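Local atomic coordinates of putative cell invasion protein with MAC/Perforin domain (Bacteroides thetaiotaomicron VPI-5482, PDB entry 3KK7), a protein that is of uncertain function but probably takes part in cell invasion, carrying a fold related to the pore-forming perforins and complement proteins. Residues D51-L56 with G169-Q174; I377-M382 with L449-D454; S292-T297 with I306-Y311. All blocks are in the same frame, centred on the assembly; numbering follows the deposited sequence.

Contact 1: D51-L56 with G169-Q174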
loop_
_atom_site.group_PDB
_atom_site.type_symbol
_atom_site.label_atom_id
_atom_site.label_comp_id
_atom_site.label_asym_id
_atom_site.label_seq_id
_atom_site.Cartn_x
_atom_site.Cartn_y
_atom_site.Cartn_z
ATOM N N ASP A 51 5.039 -5.241 23.624
ATOM C CA ASP A 51 6.468 -5.051 23.461
ATOM C C ASP A 51 6.872 -4.745 21.999
ATOM O O ASP A 51 6.055 -4.818 21.055
ATOM C CB ASP A 51 7.247 -6.242 24.059
ATOM C CG ASP A 51 7.231 -7.483 23.165
ATOM O OD1 ASP A 51 7.534 -7.379 21.951
ATOM O OD2 ASP A 51 6.949 -8.586 23.698
ATOM N N ALA A 52 8.164 -4.419 21.879
ATOM C CA ALA A 52 8.807 -3.930 20.679
ATOM C C ALA A 52 8.817 -4.919 19.512
ATOM O O ALA A 52 9.041 -4.529 18.379
ATOM C CB ALA A 52 10.235 -3.516 21.029
ATOM N N THR A 53 8.561 -6.190 19.783
ATOM C CA THR A 53 8.604 -7.206 18.755
ATOM C C THR A 53 7.246 -7.368 18.050
ATOM O O THR A 53 7.151 -7.972 16.977
ATOM C CB THR A 53 9.100 -8.565 19.351
ATOM O OG1 THR A 53 8.018 -9.227 20.013
ATOM C CG2 THR A 53 10.273 -8.351 20.338
ATOM N N ASP A 54 6.191 -6.819 18.635
ATOM C CA ASP A 54 4.846 -6.964 18.062
ATOM C C ASP A 54 4.570 -6.096 16.835
ATOM O O ASP A 54 3.494 -6.193 16.299
ATOM C CB ASP A 54 3.751 -6.634 19.104
ATOM C CG ASP A 54 3.716 -7.593 20.280
ATOM O OD1 ASP A 54 3.786 -8.832 20.091
ATOM O OD2 ASP A 54 3.555 -7.080 21.401
ATOM N N PHE A 55 5.477 -5.224 16.401
ATOM C CA PHE A 55 5.171 -4.404 15.216
ATOM C C PHE A 55 5.401 -5.154 13.910
ATOM O O PHE A 55 4.946 -4.719 12.862
ATOM C CB PHE A 55 5.965 -3.105 15.203
ATOM C CG PHE A 55 5.688 -2.250 16.372
ATOM C CD1 PHE A 55 4.549 -1.501 16.423
ATOM C CD2 PHE A 55 6.538 -2.231 17.450
ATOM C CE1 PHE A 55 4.259 -0.734 17.533
ATOM C CE2 PHE A 55 6.254 -1.444 18.575
ATOM C CZ PHE A 55 5.115 -0.709 18.613
ATOM N N LEU A 56 6.098 -6.280 13.977
ATOM C CA LEU A 56 6.473 -6.991 12.779
ATOM C C LEU A 56 5.227 -7.533 12.097
ATOM O O LEU A 56 4.340 -8.038 12.749
ATOM C CB LEU A 56 7.436 -8.127 13.122
ATOM C CG LEU A 56 8.398 -8.531 12.004
ATOM C CD1 LEU A 56 9.333 -7.398 11.635
ATOM C CD2 LEU A 56 9.186 -9.783 12.465
ATOM N N GLY A 169 18.019 -3.052 19.381
ATOM C CA GLY A 169 17.668 -4.249 18.668
ATOM C C GLY A 169 17.273 -4.029 17.230
ATOM O O GLY A 169 17.225 -2.903 16.714
HETATM N N MSE A 170 16.926 -5.148 16.618
HETATM C CA MSE A 170 16.743 -5.244 15.193
HETATM C C MSE A 170 15.830 -6.451 14.973
HETATM O O MSE A 170 16.105 -7.533 15.499
HETATM C CB MSE A 170 18.128 -5.485 14.635
HETATM C CG MSE A 170 18.233 -5.528 13.191
HETATM SE SE MSE A 170 20.142 -5.546 12.660
HETATM C CE MSE A 170 19.752 -5.515 10.722
ATOM N N LEU A 171 14.727 -6.269 14.252
ATOM C CA LEU A 171 13.798 -7.377 13.984
ATOM C C LEU A 171 13.566 -7.495 12.524
ATOM O O LEU A 171 13.356 -6.487 11.878
ATOM C CB LEU A 171 12.440 -7.175 14.638
ATOM C CG LEU A 171 12.303 -7.621 16.080
ATOM C CD1 LEU A 171 13.025 -6.622 16.994
ATOM C CD2 LEU A 171 10.820 -7.690 16.418
ATOM N N ASN A 172 13.552 -8.728 12.021
ATOM C CA ASN A 172 13.294 -8.996 10.614
ATOM C C ASN A 172 12.317 -10.137 10.416
ATOM O O ASN A 172 12.384 -11.142 11.127
ATOM C CB ASN A 172 14.599 -9.304 9.896
ATOM C CG ASN A 172 15.496 -8.088 9.780
ATOM O OD1 ASN A 172 16.221 -7.750 10.729
ATOM N ND2 ASN A 172 15.439 -7.405 8.626
ATOM N N LEU A 173 11.396 -9.967 9.469
ATOM C CA LEU A 173 10.552 -11.057 9.002
ATOM C C LEU A 173 11.194 -11.573 7.738
ATOM O O LEU A 173 11.708 -10.784 6.926
ATOM C CB LEU A 173 9.152 -10.575 8.650
ATOM C CG LEU A 173 8.099 -11.536 8.070
ATOM C CD1 LEU A 173 7.634 -12.550 9.069
ATOM C CD2 LEU A 173 6.919 -10.664 7.641
ATOM N N GLN A 174 11.168 -12.890 7.578
ATOM C CA GLN A 174 11.649 -13.563 6.382
ATOM C C GLN A 174 10.931 -13.008 5.167
ATOM O O GLN A 174 9.717 -12.963 5.158
ATOM C CB GLN A 174 11.336 -15.055 6.510
ATOM C CG GLN A 174 11.588 -15.899 5.266
ATOM C CD GLN A 174 13.021 -15.872 4.835
ATOM O OE1 GLN A 174 13.297 -15.831 3.642
ATOM N NE2 GLN A 174 13.948 -15.875 5.794
#
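An Asx turn in the loop leading to strand 58-60 packs against the C-terminal end of strand 157-173, one of the long strands of the MACPF sheet. Asp51 OD1 closes the turn on Thr53 N (2.7 Å), met nearly along its C-O axis, while its syn lone pair takes Thr53 OG1 at 2.7 Å. Two donors thus grip one carboxylate oxygen and fix the rotation of Asp51, with Thr53 OG1 held between its own backbone N and carbonyl carbon (chi1 81°). Asp54 OD2 accepts Asp51 N, from above the carboxylate plane. Contact with the strand is by apolar packing. Leu171 pushes its CD2 branch tip-first against the Thr53 backbone, 3.3 Å from Thr53 CA, and crosses the threonine side chain obliquely. Farther along, Leu56, with CG anti to its backbone N, lays both methyl branches on the strand backbone, Leu56 CD2 lying 3.7 Å from Leu173 N. Tyr216 of strand 211-218 touches both Leu56 and Leu171, and Met82 of helix 82-88 touches Leu56 and Leu173. Side-chain carbons add to this, Leu56 CD1 lying 4.3 Å from Leu171 CB and Leu56 CD2 3.9 Å from Leu173 CB.

Contact 2: I377-M382 with L449-D454; sequences IEIIKM and LKIKAD
Ile377, Ile379 and Ile451 stand on one face of the sheet and share a first torsion, CG1 anti to the carbonyl carbon (chi1 -63° in Ile377), which turns CG1 to the side of the backbone N. Leu449 instead holds CG between its backbone N and carbonyl carbon (chi1 37°), which brings Leu449 CD1 to Ile377 CG1 at 3.6 Å, the two side chains crossing at about a right angle. Ile379 CD1 leans obliquely over to Ile451 CG2 (3.8 Å). Ile379 CB meets Ala453 CB at 4.1 Å, and the same methyl lies against Ile379 O. Beneath them the backbones form a parallel pair, the axes of the two short segments running 15° apart. Ile377 and Ile379 each use both backbone groups: Ile377 N donates to Lys450 O (3.1 Å) and Ile377 O accepts Lys452 N (3.0 Å), then Ile379 N donates to Lys452 O (2.7 Å) and Ile379 O accepts Asp454 N (3.0 Å). Lys452 O takes its donor in the carbonyl plane; the other three are met nearly along the C=O axis. On the other face stand Glu378 and Lys452, whose charged ends do not join: Lys452 NZ pairs with Glu21 and lies by the Tyr376 ring, whereas the Glu378 carboxylate is held by Asn401, Lys407 and Lys457. These partners would probably keep this buried carboxylate ionised. In the D2 domain, strand 376-386 is an interior strand, with 450-454 and then 457-459 along one edge and Glu378 and Ile380 bonding through their backbones to strand 392-401 along the other, while helix 429-443 covers the isoleucine face, Ser436 touching Ile379 and Ala453.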
loop_
_atom_site.group_PDB
_atom_site.type_symbol
_atom_site.label_atom_id
_atom_site.label_comp_id
_atom_site.label_asym_id
_atom_site.label_seq_id
_atom_site.Cartn_x
_atom_site.Cartn_y
_atom_site.Cartn_z
ATOM N N ILE A 377 -21.236 -7.902 -16.781
ATOM C CA ILE A 377 -20.497 -8.353 -17.936
ATOM C C ILE A 377 -20.817 -7.403 -19.072
ATOM O O ILE A 377 -21.984 -7.133 -19.323
ATOM C CB ILE A 377 -20.926 -9.749 -18.339
ATOM C CG1 ILE A 377 -20.602 -10.741 -17.212
ATOM C CG2 ILE A 377 -20.239 -10.135 -19.643
ATOM C CD1 ILE A 377 -21.010 -12.175 -17.505
ATOM N N GLU A 378 -19.791 -6.878 -19.736
ATOM C CA GLU A 378 -19.987 -6.061 -20.929
ATOM C C GLU A 378 -19.395 -6.829 -22.124
ATOM O O GLU A 378 -18.236 -7.272 -22.072
ATOM C CB GLU A 378 -19.373 -4.661 -20.776
ATOM C CG GLU A 378 -17.858 -4.627 -20.476
ATOM C CD GLU A 378 -17.319 -3.225 -20.218
ATOM O OE1 GLU A 378 -17.884 -2.273 -20.800
ATOM O OE2 GLU A 378 -16.329 -3.075 -19.444
ATOM N N ILE A 379 -20.205 -7.055 -23.162
ATOM C CA ILE A 379 -19.740 -7.725 -24.383
ATOM C C ILE A 379 -19.302 -6.610 -25.329
ATOM O O ILE A 379 -20.137 -5.851 -25.847
ATOM C CB ILE A 379 -20.842 -8.590 -25.055
ATOM C CG1 ILE A 379 -21.395 -9.630 -24.063
ATOM C CG2 ILE A 379 -20.285 -9.272 -26.307
ATOM C CD1 ILE A 379 -22.830 -10.033 -24.312
ATOM N N ILE A 380 -17.998 -6.493 -25.533
ATOM C CA ILE A 380 -17.465 -5.397 -26.310
ATOM C C ILE A 380 -16.397 -5.918 -27.250
ATOM O O ILE A 380 -16.293 -7.112 -27.462
ATOM C CB ILE A 380 -16.933 -4.280 -25.380
ATOM C CG1 ILE A 380 -15.837 -4.816 -24.445
ATOM C CG2 ILE A 380 -18.083 -3.687 -24.570
ATOM C CD1 ILE A 380 -14.928 -3.740 -23.860
ATOM N N LYS A 381 -15.616 -5.011 -27.818
ATOM C CA LYS A 381 -14.637 -5.347 -28.827
ATOM C C LYS A 381 -13.229 -5.282 -28.252
ATOM O O LYS A 381 -12.905 -4.345 -27.533
ATOM C CB LYS A 381 -14.778 -4.395 -30.013
ATOM C CG LYS A 381 -16.038 -4.636 -30.809
ATOM C CD LYS A 381 -16.188 -3.667 -31.987
ATOM C CE LYS A 381 -17.383 -4.051 -32.849
ATOM N NZ LYS A 381 -18.011 -2.902 -33.543
HETATM N N MSE A 382 -12.415 -6.295 -28.571
HETATM C CA MSE A 382 -11.008 -6.369 -28.155
HETATM C C MSE A 382 -10.118 -6.306 -29.385
HETATM O O MSE A 382 -10.310 -7.053 -30.344
HETATM C CB MSE A 382 -10.735 -7.666 -27.393
HETATM C CG MSE A 382 -9.344 -7.794 -26.797
HETATM SE SE MSE A 382 -9.087 -9.643 -26.208
HETATM C CE MSE A 382 -7.207 -9.945 -26.732
ATOM N N LEU A 449 -26.274 -11.212 -13.331
ATOM C CA LEU A 449 -26.001 -9.791 -13.207
ATOM C C LEU A 449 -26.309 -9.095 -14.533
ATOM O O LEU A 449 -26.601 -9.744 -15.535
ATOM C CB LEU A 449 -24.554 -9.555 -12.764
ATOM C CG LEU A 449 -23.397 -10.434 -13.260
ATOM C CD1 LEU A 449 -23.296 -10.518 -14.799
ATOM C CD2 LEU A 449 -22.088 -9.907 -12.639
ATOM N N LYS A 450 -26.279 -7.767 -14.513
ATOM C CA LYS A 450 -26.459 -6.966 -15.708
ATOM C C LYS A 450 -25.441 -7.415 -16.766
ATOM O O LYS A 450 -24.248 -7.432 -16.509
ATOM C CB LYS A 450 -26.266 -5.478 -15.367
ATOM C CG LYS A 450 -26.576 -4.463 -16.492
ATOM C CD LYS A 450 -25.808 -3.110 -16.330
ATOM C CE LYS A 450 -26.420 -2.133 -15.297
ATOM N NZ LYS A 450 -25.544 -0.925 -15.129
ATOM N N ILE A 451 -25.936 -7.840 -17.923
ATOM C CA ILE A 451 -25.110 -8.103 -19.089
ATOM C C ILE A 451 -25.504 -7.041 -20.117
ATOM O O ILE A 451 -26.704 -6.808 -20.369
ATOM C CB ILE A 451 -25.354 -9.514 -19.679
ATOM C CG1 ILE A 451 -25.138 -10.578 -18.608
ATOM C CG2 ILE A 451 -24.466 -9.755 -20.899
ATOM C CD1 ILE A 451 -25.383 -11.975 -19.091
ATOM N N LYS A 452 -24.502 -6.376 -20.684
ATOM C CA LYS A 452 -24.736 -5.381 -21.713
ATOM C C LYS A 452 -23.746 -5.596 -22.836
ATOM O O LYS A 452 -22.774 -6.320 -22.670
ATOM C CB LYS A 452 -24.634 -3.968 -21.151
ATOM C CG LYS A 452 -23.477 -3.720 -20.186
ATOM C CD LYS A 452 -23.020 -2.244 -20.221
ATOM C CE LYS A 452 -22.807 -1.633 -18.825
ATOM N NZ LYS A 452 -21.911 -0.427 -18.862
ATOM N N ALA A 453 -24.038 -5.018 -23.992
ATOM C CA ALA A 453 -23.158 -5.098 -25.140
ATOM C C ALA A 453 -22.970 -3.690 -25.652
ATOM O O ALA A 453 -23.795 -2.828 -25.366
ATOM C CB ALA A 453 -23.753 -5.996 -26.220
ATOM N N ASP A 454 -21.880 -3.446 -26.380
ATOM C CA ASP A 454 -21.631 -2.123 -26.930
ATOM C C ASP A 454 -20.639 -2.193 -28.063
ATOM O O ASP A 454 -19.453 -2.296 -27.829
ATOM C CB ASP A 454 -21.124 -1.172 -25.849
ATOM C CG ASP A 454 -21.149 0.290 -26.290
ATOM O OD1 ASP A 454 -21.120 0.591 -27.507
ATOM O OD2 ASP A 454 -21.210 1.152 -25.394
#

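Contact 3: S292-T297 with I306-Y311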
loop_
_atom_site.group_PDB
_atom_site.type_symbol
_atom_site.label_atom_id
_atom_site.label_comp_id
_atom_site.label_asym_id
_atom_site.label_seq_id
_atom_site.Cartn_x
_atom_site.Cartn_y
_atom_site.Cartn_z
ATOM N N SER A 292 12.558 27.779 14.929
ATOM C CA SER A 292 11.729 27.159 15.944
ATOM C C SER A 292 11.824 25.664 15.825
ATOM O O SER A 292 12.245 25.169 14.781
ATOM C CB SER A 292 10.292 27.592 15.779
ATOM O OG SER A 292 10.173 28.925 16.225
ATOM N N TYR A 293 11.460 24.949 16.895
ATOM C CA TYR A 293 11.525 23.468 16.893
ATOM C C TYR A 293 10.445 22.806 17.703
ATOM O O TYR A 293 9.844 23.423 18.558
ATOM C CB TYR A 293 12.858 22.986 17.437
ATOM C CG TYR A 293 13.040 23.103 18.962
ATOM C CD1 TYR A 293 13.399 24.312 19.551
ATOM C CD2 TYR A 293 12.935 21.982 19.798
ATOM C CE1 TYR A 293 13.610 24.419 20.921
ATOM C CE2 TYR A 293 13.132 22.092 21.203
ATOM C CZ TYR A 293 13.475 23.308 21.742
ATOM O OH TYR A 293 13.669 23.457 23.086
ATOM N N SER A 294 10.222 21.533 17.429
ATOM C CA SER A 294 9.332 20.732 18.215
ATOM C C SER A 294 9.960 19.360 18.331
ATOM O O SER A 294 10.480 18.843 17.359
ATOM C CB SER A 294 7.957 20.656 17.548
ATOM O OG SER A 294 7.109 19.695 18.162
ATOM N N ILE A 295 9.940 18.778 19.522
ATOM C CA ILE A 295 10.464 17.439 19.681
ATOM C C ILE A 295 9.391 16.451 20.114
ATOM O O ILE A 295 8.295 16.839 20.541
ATOM C CB ILE A 295 11.623 17.391 20.649
ATOM C CG1 ILE A 295 11.194 17.813 22.043
ATOM C CG2 ILE A 295 12.741 18.248 20.159
ATOM C CD1 ILE A 295 12.013 17.091 23.086
ATOM N N LYS A 296 9.726 15.182 19.952
ATOM C CA LYS A 296 8.894 14.064 20.364
ATOM C C LYS A 296 9.824 12.919 20.658
ATOM O O LYS A 296 10.726 12.653 19.861
ATOM C CB LYS A 296 7.916 13.628 19.264
ATOM C CG LYS A 296 6.911 12.537 19.764
ATOM C CD LYS A 296 5.749 12.215 18.786
ATOM C CE LYS A 296 6.158 11.346 17.612
ATOM N NZ LYS A 296 4.947 10.837 16.898
ATOM N N THR A 297 9.626 12.242 21.788
ATOM C CA THR A 297 10.452 11.088 22.134
ATOM C C THR A 297 9.638 9.842 21.869
ATOM O O THR A 297 8.414 9.849 21.993
ATOM C CB THR A 297 10.950 11.121 23.580
ATOM O OG1 THR A 297 9.853 11.330 24.471
ATOM C CG2 THR A 297 11.959 12.225 23.773
ATOM N N ILE A 306 4.055 13.026 23.124
ATOM C CA ILE A 306 3.241 13.792 22.188
ATOM C C ILE A 306 4.111 14.932 21.706
ATOM O O ILE A 306 4.753 15.595 22.511
ATOM C CB ILE A 306 1.984 14.391 22.891
ATOM C CG1 ILE A 306 1.070 13.249 23.384
ATOM C CG2 ILE A 306 1.228 15.371 21.953
ATOM C CD1 ILE A 306 -0.002 13.676 24.435
ATOM N N SER A 307 4.144 15.168 20.405
ATOM C CA SER A 307 4.958 16.262 19.880
ATOM C C SER A 307 4.731 17.522 20.687
ATOM O O SER A 307 3.588 17.835 20.994
ATOM C CB SER A 307 4.663 16.498 18.391
ATOM O OG SER A 307 5.485 15.644 17.603
ATOM N N THR A 308 5.804 18.235 21.045
ATOM C CA THR A 308 5.686 19.482 21.819
ATOM C C THR A 308 5.206 20.668 20.968
ATOM O O THR A 308 5.389 20.704 19.754
ATOM C CB THR A 308 7.025 19.940 22.407
ATOM O OG1 THR A 308 7.900 20.383 21.346
ATOM C CG2 THR A 308 7.679 18.848 23.247
ATOM N N PRO A 309 4.614 21.676 21.612
ATOM C CA PRO A 309 4.377 22.883 20.876
ATOM C C PRO A 309 5.697 23.424 20.359
ATOM O O PRO A 309 6.756 23.005 20.827
ATOM C CB PRO A 309 3.802 23.843 21.931
ATOM C CG PRO A 309 3.321 22.998 23.044
ATOM C CD PRO A 309 4.191 21.781 23.024
ATOM N N PRO A 310 5.640 24.377 19.430
ATOM C CA PRO A 310 6.851 24.916 18.856
ATOM C C PRO A 310 7.501 25.960 19.763
ATOM O O PRO A 310 6.808 26.766 20.375
ATOM C CB PRO A 310 6.373 25.525 17.533
ATOM C CG PRO A 310 5.002 25.918 17.799
ATOM C CD PRO A 310 4.443 24.970 18.820
ATOM N N TYR A 311 8.834 25.917 19.814
ATOM C CA TYR A 311 9.626 26.765 20.674
ATOM C C TYR A 311 10.726 27.411 19.862
ATOM O O TYR A 311 11.260 26.794 18.935
ATOM C CB TYR A 311 10.252 25.933 21.824
ATOM C CG TYR A 311 9.233 25.267 22.726
ATOM C CD1 TYR A 311 8.295 26.028 23.418
ATOM C CD2 TYR A 311 9.197 23.876 22.882
ATOM C CE1 TYR A 311 7.347 25.428 24.243
ATOM C CE2 TYR A 311 8.253 23.264 23.713
ATOM C CZ TYR A 311 7.333 24.053 24.389
ATOM O OH TYR A 311 6.379 23.490 25.213
HETATM O O HOH W 1 7.573 16.766 16.678
#
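Two backbone bonds tie Tyr293 to Tyr311 as an antiparallel hydrogen-bonded pair: Tyr293 N to Tyr311 O at 2.8 Å and Tyr311 N to Tyr293 O at 3.0 Å. Tyr293 CE1 also touches Tyr311 CB at 3.8 Å. Farther along, Thr308 does most of the joining. Thr308 N donates to Ile295 O (2.9 Å, nearly along the C=O axis), and Thr308 O accepts Ser294 OG at 2.6 Å on a lone pair. Thr308 OG1, set between the backbone N and carbonyl carbon (chi1 69°), accepts Ile295 N (3.2 Å) while donating to Pro309 O (2.9 Å) from above the carbonyl plane. A valine here would lack OG1 and would probably leave Ile295 N without this acceptor and Pro309 O without its donor. Further out, a water sits 2.5 Å from Ser307 OG and bonds weakly to Ser294 OG. Strand 220-230 pairs with strand 288-298 along its other edge, and Tyr293 OH is fixed by Tyr316 O. Pro309 and Pro310 bring no N-H to the pairing. At Thr308 two hydroxyls stand in for backbone partners, one at Ile295 N and one at Thr308 O, beside the remaining backbone bond from Thr308 N.

Contacts 1 and 3 belong to the same MACPF sheet: 169-174 lies on strand 157-173 and 292-297 on strand 288-298, with strand 220-230 pairing with both. Their centres are 27 Å apart and their nearest atoms about 12 Å, so they touch the sheet at separate places. Contact 2 belongs to the D2 domain, across the chain's centre from both; its centre is 49 Å from that of contact 1 and 57 Å from that of contact 3. The three follow one another along the chain in the order 1, 3, 2. Contact 1 is apolar packing of a loop against a strand, contact 3 is hydrogen-bonded along a strand edge and runs into strand 311-312, and contact 2 joins two strands inside a sheet.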